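Local coordinates for protein extracellular sialidase/neuraminidase, putative (Aspergillus fumigatus, PDB 2XZK) that probably hydrolyses glycosides of the sialic acid KDN as an extracellular exo-sialidase (KDNase), and here holds a fluorinated KDN derivative in its active site, at residues S224-E229 with R242-S247. Residues are numbered along the deposited sequence; the frame is centred on the assembly and turned at random.
Sequences SGAGAE and RNDRPS. With FKD (3-deoxy-3-fluoro-D-erythro-alpha-L-manno-non-2-ulopyranosonic acid), chain C.
The guanidinium of Arg245 carries FKD O8 over the centre of one face; the FKD carboxylate lies in plane at its edge, and Glu229 OE1 also sits at the edge, tilted somewhat out of the plane. At the edge of the Arg242 guanidinium, in plane, lie Gly227 O and the Asp244 carboxylate carbon. Arg245 NH1 and NH2 both donate to FKD O1B, each at 3.0 Å. NH1 also forms a salt bridge with Glu229 OE1 (3.0 Å), meeting it from above the carboxylate plane, 52° out of it; the two flat groups are turned 79° against each other. The two side chains run alongside each other in the same direction; with CG anti to its backbone N (chi1 168°) and the chain extended as far as NE, Arg245 spans the distance to the sugar. Their backbones are joined as well, by a hydrogen bond from Arg245 N to Glu229 O (3.0 Å), and a water bridges Glu229 N and Arg245 O.

A second ion pair, within strand 240-244, meets the 224-229 loop through Asp244 OD2. Arg242, bent at chi2 and chi3, grips Asp244 side-on, with NE on OD1 and NH2 on OD2, both 2.8 Å. OD2 also accepts from Gly227 N at 2.7 Å through its anti lone pair, so it takes two donors, and Ala226 CB rests beside this pair.

The grip of Arg245 on the carboxylate, with Arg39 and Arg302 also bonded to FKD, is consistent with the arginine triad of sialidases; Glu229 and Tyr338, whose hydroxyl takes a weak bond from Arg245 NH1, probably correspond to the family's active-site Glu and Tyr. In the six-bladed propeller, loop 224-229 passes from strand 217-222 of one blade to strand 232-234 of the next, crossing the end of strand 240-244, while Phe265 of strand 261-268 packs against Ala226, Arg242 and Asp244.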
ATOM      1  N   SER A 224       1.522 -19.898   8.428  1.00 13.23           N
ATOM      2  CA  SER A 224       1.229 -20.997   7.532  1.00 13.51           C
ATOM      3  C   SER A 224       0.044 -20.643   6.635  1.00 12.76           C
ATOM      4  O   SER A 224      -1.038 -20.332   7.129  1.00 13.80           O
ATOM      5  CB  SER A 224       0.949 -22.271   8.344  1.00 13.24           C
ATOM      6  OG  SER A 224       0.744 -23.378   7.490  1.00 17.43           O
ATOM      7  N   GLY A 225       0.261 -20.680   5.322  1.00 11.86           N
ATOM      8  CA  GLY A 225      -0.804 -20.464   4.359  1.00 11.63           C
ATOM      9  C   GLY A 225      -1.035 -19.022   3.954  1.00 11.45           C
ATOM     10  O   GLY A 225      -1.977 -18.738   3.203  1.00 11.79           O
ATOM     11  N   ALA A 226      -0.187 -18.115   4.441  1.00 11.69           N
ATOM     12  CA  ALA A 226      -0.318 -16.682   4.100  1.00 11.76           C
ATOM     13  C   ALA A 226       0.028 -16.425   2.647  1.00 12.03           C
ATOM     14  O   ALA A 226       0.712 -17.225   2.003  1.00 13.11           O
ATOM     15  CB  ALA A 226       0.551 -15.804   5.009  1.00 12.17           C
ATOM     16  N   GLY A 227      -0.438 -15.296   2.133  1.00 11.64           N
ATOM     17  CA  GLY A 227      -0.107 -14.905   0.778  1.00 11.43           C
ATOM     18  C   GLY A 227       1.213 -14.163   0.668  1.00 10.77           C
ATOM     19  O   GLY A 227       1.914 -13.928   1.661  1.00 10.96           O
ATOM     20  N   ALA A 228       1.553 -13.803  -0.560  1.00  9.98           N
ATOM     21  CA  ALA A 228       2.746 -13.018  -0.826  1.00  9.51           C
ATOM     22  C   ALA A 228       2.491 -11.550  -0.503  1.00  9.34           C
ATOM     23  O   ALA A 228       3.375 -10.875   0.018  1.00  9.53           O
ATOM     24  CB  ALA A 228       3.188 -13.194  -2.266  1.00  9.87           C
ATOM     25  N   GLU A 229       1.286 -11.068  -0.815  1.00  8.56           N
ATOM     26  CA  GLU A 229       0.920  -9.670  -0.585  1.00  8.58           C
ATOM     27  C   GLU A 229      -0.165  -9.596   0.461  1.00  8.09           C
ATOM     28  O   GLU A 229      -1.356  -9.841   0.181  1.00  8.89           O
ATOM     29  CB  GLU A 229       0.472  -8.970  -1.870  1.00  8.63           C
ATOM     30  CG  GLU A 229       1.620  -8.661  -2.822  1.00  7.65           C
ATOM     31  CD  GLU A 229       1.215  -7.753  -3.963  1.00  9.47           C
ATOM     32  OE1 GLU A 229       0.001  -7.682  -4.277  1.00  8.20           O
ATOM     33  OE2 GLU A 229       2.122  -7.087  -4.518  1.00  8.02           O
ATOM     34  N   ARG A 242      -5.175 -10.944   9.210  1.00  8.66           N
ATOM     35  CA  ARG A 242      -4.511 -10.889   7.914  1.00  8.41           C
ATOM     36  C   ARG A 242      -5.552 -11.049   6.819  1.00  8.84           C
ATOM     37  O   ARG A 242      -6.409 -11.932   6.894  1.00  8.77           O
ATOM     38  CB  ARG A 242      -3.465 -12.002   7.755  1.00  9.15           C
ATOM     39  CG  ARG A 242      -2.102 -11.750   8.400  1.00  8.56           C
ATOM     40  CD  ARG A 242      -1.247 -10.784   7.587  1.00  9.04           C
ATOM     41  NE  ARG A 242      -0.823 -11.315   6.285  1.00  8.86           N
ATOM     42  CZ  ARG A 242       0.449 -11.499   5.923  1.00  8.65           C
ATOM     43  NH1 ARG A 242       1.436 -11.197   6.754  1.00  8.53           N
ATOM     44  NH2 ARG A 242       0.729 -11.979   4.723  1.00  9.65           N
ATOM     45  N   ASN A 243      -5.489 -10.176   5.821  1.00  7.51           N
ATOM     46  CA  ASN A 243      -6.361 -10.248   4.655  1.00  7.84           C
ATOM     47  C   ASN A 243      -5.475 -10.122   3.418  1.00  7.78           C
ATOM     48  O   ASN A 243      -4.981  -9.032   3.072  1.00  7.25           O
ATOM     49  CB  ASN A 243      -7.447  -9.153   4.757  1.00  7.80           C
ATOM     50  CG  ASN A 243      -8.406  -9.153   3.590  1.00  8.09           C
ATOM     51  OD1 ASN A 243      -8.012  -9.369   2.446  1.00  8.59           O
ATOM     52  ND2 ASN A 243      -9.676  -8.868   3.871  1.00  8.56           N
ATOM     53  N   ASP A 244      -5.247 -11.258   2.766  1.00  7.92           N
ATOM     54  CA  ASP A 244      -4.197 -11.378   1.772  1.00  7.77           C
ATOM     55  C   ASP A 244      -4.741 -11.569   0.375  1.00  8.15           C
ATOM     56  O   ASP A 244      -5.831 -12.115   0.180  1.00  8.44           O
ATOM     57  CB  ASP A 244      -3.304 -12.577   2.101  1.00  7.60           C
ATOM     58  CG  ASP A 244      -2.442 -12.375   3.333  1.00  8.58           C
ATOM     59  OD1 ASP A 244      -2.677 -11.434   4.141  1.00  9.16           O
ATOM     60  OD2 ASP A 244      -1.505 -13.197   3.491  1.00  9.34           O
ATOM     61  N   ARG A 245      -3.965 -11.113  -0.598  1.00  8.20           N
ATOM     62  CA  ARG A 245      -4.213 -11.379  -2.010  1.00  8.03           C
ATOM     63  C   ARG A 245      -4.103 -12.890  -2.277  1.00  8.69           C
ATOM     64  O   ARG A 245      -3.138 -13.532  -1.849  1.00  8.49           O
ATOM     65  CB  ARG A 245      -3.181 -10.607  -2.833  1.00  8.23           C
ATOM     66  CG  ARG A 245      -3.115 -10.982  -4.296  1.00  7.49           C
ATOM     67  CD  ARG A 245      -2.054 -10.147  -4.966  1.00  8.36           C
ATOM     68  NE  ARG A 245      -1.817 -10.580  -6.346  1.00  9.79           N
ATOM     69  CZ  ARG A 245      -1.247  -9.822  -7.281  1.00 10.62           C
ATOM     70  NH1 ARG A 245      -0.874  -8.578  -7.006  1.00 10.56           N
ATOM     71  NH2 ARG A 245      -1.066 -10.317  -8.496  1.00 10.38           N
ATOM     72  N   PRO A 246      -5.108 -13.471  -2.961  1.00  9.65           N
ATOM     73  CA  PRO A 246      -5.019 -14.894  -3.278  1.00 10.46           C
ATOM     74  C   PRO A 246      -4.022 -15.184  -4.406  1.00 11.23           C
ATOM     75  O   PRO A 246      -3.742 -14.311  -5.245  1.00 11.51           O
ATOM     76  CB  PRO A 246      -6.438 -15.226  -3.743  1.00 10.14           C
ATOM     77  CG  PRO A 246      -6.900 -13.958  -4.387  1.00  9.65           C
ATOM     78  CD  PRO A 246      -6.363 -12.875  -3.472  1.00  9.52           C
ATOM     79  N   SER A 247      -3.489 -16.404  -4.425  1.00 12.32           N
ATOM     80  CA  SER A 247      -2.602 -16.805  -5.527  1.00 14.24           C
ATOM     81  C   SER A 247      -3.349 -16.939  -6.847  1.00 14.47           C
ATOM     82  O   SER A 247      -2.763 -16.777  -7.916  1.00 15.57           O
ATOM     83  CB  SER A 247      -1.824 -18.085  -5.190  1.00 14.03           C
ATOM     84  OG  SER A 247      -2.687 -19.143  -4.811  1.00 18.06           O
TER
HETATM   85  C1  FKD C 500       0.422  -6.707  -9.719  1.00  9.62           C
HETATM   86  F1  FKD C 500       2.960  -5.700 -10.254  1.00 13.25           F
HETATM   87  C2  FKD C 500       1.542  -6.695  -8.669  1.00  9.18           C
HETATM   88  C3  FKD C 500       2.587  -5.595  -8.946  1.00  9.14           C
HETATM   89  C4  FKD C 500       3.746  -5.753  -7.958  1.00  8.46           C
HETATM   90  O4  FKD C 500       4.769  -4.840  -8.338  1.00  9.65           O
HETATM   91  C5  FKD C 500       4.302  -7.188  -7.943  1.00  8.26           C
HETATM   92  O5  FKD C 500       5.342  -7.314  -6.978  1.00  7.84           O
HETATM   93  C6  FKD C 500       3.180  -8.186  -7.616  1.00  8.34           C
HETATM   94  O6  FKD C 500       2.112  -7.992  -8.560  1.00  8.33           O
HETATM   95  C7  FKD C 500       3.566  -9.678  -7.710  1.00  9.30           C
HETATM   96  O7  FKD C 500       3.949  -9.999  -9.047  1.00  8.83           O
HETATM   97  C8  FKD C 500       2.374 -10.580  -7.323  1.00  8.31           C
HETATM   98  O8  FKD C 500       2.011 -10.326  -5.970  1.00 10.24           O
HETATM   99  C9  FKD C 500       2.689 -12.073  -7.480  1.00  8.77           C
HETATM  100  O9  FKD C 500       3.811 -12.417  -6.671  1.00  9.94           O
HETATM  101  O1A FKD C 500       0.224  -5.682 -10.382  1.00  9.19           O
HETATM  102  O1B FKD C 500      -0.273  -7.743  -9.811  1.00  9.62           O
HETATM  103  O   HOH W   1      -0.496 -12.864  -2.392  1.00  9.91           O